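Local coordinates for odorant binding protein ASP5 (Apis mellifera, PDB 3R72), which probably binds and carries small hydrophobic odorant molecules in the antennae of the honeybee, as other members of the PBP/GOBP family do, at residues D40-Q45 with D100-Y105. Sequence-based numbering, arbitrary orientation.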
loop_
_atom_site.group_PDB
_atom_site.type_symbol
_atom_site.label_atom_id
_atom_site.label_comp_id
_atom_site.label_asym_id
_atom_site.label_seq_id
_atom_site.Cartn_x
_atom_site.Cartn_y
_atom_site.Cartn_z
ATOM N N ASP A 40 3.165 -0.906 -16.165
ATOM C CA ASP A 40 4.296 -1.768 -15.839
ATOM C C ASP A 40 5.571 -0.938 -15.741
ATOM O O ASP A 40 6.503 -1.091 -16.528
ATOM C CB ASP A 40 4.423 -2.866 -16.892
ATOM C CG ASP A 40 5.454 -3.889 -16.539
ATOM O OD1 ASP A 40 6.242 -4.237 -17.443
ATOM O OD2 ASP A 40 5.486 -4.329 -15.369
ATOM N N ASP A 41 5.602 -0.060 -14.747
ATOM C CA ASP A 41 6.631 0.957 -14.568
ATOM C C ASP A 41 7.425 0.587 -13.332
ATOM O O ASP A 41 6.922 0.672 -12.218
ATOM C CB ASP A 41 5.950 2.323 -14.419
ATOM C CG ASP A 41 6.914 3.469 -14.275
ATOM O OD1 ASP A 41 7.939 3.303 -13.601
ATOM O OD2 ASP A 41 6.628 4.556 -14.809
ATOM N N HIS A 42 8.662 0.131 -13.515
ATOM C CA HIS A 42 9.442 -0.388 -12.413
ATOM C C HIS A 42 9.698 0.664 -11.334
ATOM O O HIS A 42 9.803 0.319 -10.167
ATOM C CB HIS A 42 10.745 -1.007 -12.922
ATOM C CG HIS A 42 11.447 -1.845 -11.902
ATOM N ND1 HIS A 42 12.528 -1.386 -11.189
ATOM C CD2 HIS A 42 11.232 -3.114 -11.486
ATOM C CE1 HIS A 42 12.947 -2.335 -10.368
ATOM N NE2 HIS A 42 12.182 -3.398 -10.535
ATOM N N ASP A 43 9.776 1.935 -11.709
ATOM C CA ASP A 43 9.970 2.976 -10.707
ATOM C C ASP A 43 8.744 3.137 -9.809
ATOM O O ASP A 43 8.881 3.250 -8.598
ATOM C CB ASP A 43 10.383 4.281 -11.367
ATOM C CG ASP A 43 11.717 4.160 -12.067
ATOM O OD1 ASP A 43 12.614 3.471 -11.536
ATOM O OD2 ASP A 43 11.870 4.749 -13.154
ATOM N N LEU A 44 7.553 3.116 -10.393
ATOM C CA LEU A 44 6.338 3.123 -9.586
ATOM C C LEU A 44 6.275 1.873 -8.718
ATOM O O LEU A 44 5.891 1.940 -7.541
ATOM C CB LEU A 44 5.092 3.258 -10.464
ATOM C CG LEU A 44 3.767 3.288 -9.716
ATOM C CD1 LEU A 44 3.686 4.404 -8.691
ATOM C CD2 LEU A 44 2.618 3.355 -10.730
ATOM N N GLN A 45 6.679 0.735 -9.278
ATOM C CA GLN A 45 6.721 -0.487 -8.486
ATOM C C GLN A 45 7.612 -0.299 -7.260
ATOM O O GLN A 45 7.231 -0.624 -6.127
ATOM C CB GLN A 45 7.188 -1.651 -9.358
ATOM C CG GLN A 45 6.195 -1.982 -10.462
ATOM C CD GLN A 45 6.697 -2.918 -11.527
ATOM O OE1 GLN A 45 7.873 -3.263 -11.588
ATOM N NE2 GLN A 45 5.782 -3.343 -12.387
ATOM N N ASP A 100 11.419 -7.489 -5.435
ATOM C CA ASP A 100 10.597 -6.936 -4.355
ATOM C C ASP A 100 9.634 -5.872 -4.853
ATOM O O ASP A 100 8.493 -5.792 -4.379
ATOM C CB ASP A 100 11.452 -6.339 -3.245
ATOM C CG ASP A 100 12.242 -7.381 -2.474
ATOM O OD1 ASP A 100 12.001 -8.590 -2.649
ATOM O OD2 ASP A 100 13.101 -6.961 -1.682
ATOM N N CYS A 101 10.089 -5.060 -5.800
ATOM C CA CYS A 101 9.264 -3.999 -6.372
ATOM C C CYS A 101 8.048 -4.587 -7.082
ATOM O O CYS A 101 6.928 -4.096 -6.944
ATOM C CB CYS A 101 10.089 -3.121 -7.326
ATOM S SG CYS A 101 11.517 -2.308 -6.555
ATOM N N GLN A 102 8.278 -5.617 -7.878
ATOM C CA GLN A 102 7.204 -6.289 -8.581
ATOM C C GLN A 102 6.228 -6.947 -7.607
ATOM O O GLN A 102 5.020 -6.858 -7.790
ATOM C CB GLN A 102 7.799 -7.302 -9.564
ATOM C CG GLN A 102 8.547 -6.613 -10.690
ATOM C CD GLN A 102 9.426 -7.528 -11.522
ATOM O OE1 GLN A 102 10.011 -8.482 -11.034
ATOM N NE2 GLN A 102 9.570 -7.187 -12.785
ATOM N N LYS A 103 6.745 -7.568 -6.548
ATOM C CA LYS A 103 5.890 -8.229 -5.572
ATOM C C LYS A 103 4.974 -7.247 -4.853
ATOM O O LYS A 103 3.767 -7.475 -4.761
ATOM C CB LYS A 103 6.721 -8.988 -4.556
ATOM C CG LYS A 103 7.410 -10.229 -5.103
ATOM C CD LYS A 103 8.002 -11.068 -3.971
ATOM C CE LYS A 103 8.757 -12.265 -4.496
ATOM N NZ LYS A 103 9.732 -12.809 -3.509
ATOM N N THR A 104 5.530 -6.173 -4.307
ATOM C CA THR A 104 4.680 -5.230 -3.594
ATOM C C THR A 104 3.673 -4.580 -4.532
ATOM O O THR A 104 2.523 -4.371 -4.152
ATOM C CB THR A 104 5.469 -4.168 -2.798
ATOM O OG1 THR A 104 6.270 -3.372 -3.676
ATOM C CG2 THR A 104 6.343 -4.811 -1.769
ATOM N N TYR A 105 4.073 -4.296 -5.767
ATOM C CA TYR A 105 3.144 -3.706 -6.718
ATOM C C TYR A 105 1.976 -4.645 -7.018
ATOM O O TYR A 105 0.830 -4.214 -7.108
ATOM C CB TYR A 105 3.860 -3.380 -8.000
ATOM C CG TYR A 105 3.166 -2.455 -8.979
ATOM C CD1 TYR A 105 2.814 -1.161 -8.638
ATOM C CD2 TYR A 105 2.957 -2.847 -10.293
ATOM C CE1 TYR A 105 2.298 -0.284 -9.564
ATOM C CE2 TYR A 105 2.439 -1.975 -11.227
ATOM C CZ TYR A 105 2.107 -0.701 -10.848
ATOM O OH TYR A 105 1.621 0.212 -11.732
HETATM O O HOH W 1 6.549 -6.221 -13.951
HETATM O O HOH W 2 8.934 -4.407 -13.819
#
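Gln-45 lies against Tyr-105 with its methylene over one face of the phenol ring, a CH-pi contact in which CG stands 3.6 Å from the ring centroid and 25° off the normal. Tyr-105 CG is anti to the backbone N (chi1 -165°), which carries the ring out from its helix toward Gln-45, while the Gln-45 amide plane is turned 56° from the ring. Farther out on the ring, Leu-44 CD2 comes within 3.8 Å of Tyr-105 CE1. On the other side of the Gln-45 stem, its CB packs 3.8 Å from Cys-101 CB, where the two backbones are nearest, and His-42 NE2 sits equally close to that same CB. An alanine at Tyr-105 would probably open a gap beside Gln-45 CG and Leu-44 CD2 and leave the carbonyl of Pro-39 without its hydroxyl partner.

Polar atoms of the Gln-45 amide are held by a second shell. NE2 donates to Asp-40 OD2 at 3.2 Å, and OE1 accepts from a water 2.7 Å away, which in turn accepts from Gln-102 NE2; the two amides are thus bridged, which limits rotation of the Gln-45 head. Asp-41 N-caps helix 42-54, its OD1 accepting from Leu-44 N at 3.2 Å and weakly from Asp-43 N. Asp-99 holds His-42 NE2 through its carboxylate OD1 and Gln-102 OE1 through its backbone N.

The Cys-46 to Cys-101 disulfide ties together the N-terminal turns of helices 42-54 and 100-114, a cross-link characteristic of the odorant-binding fold, with helix 27-32 packed on Leu-44 and strand 58-59 touching Thr-104.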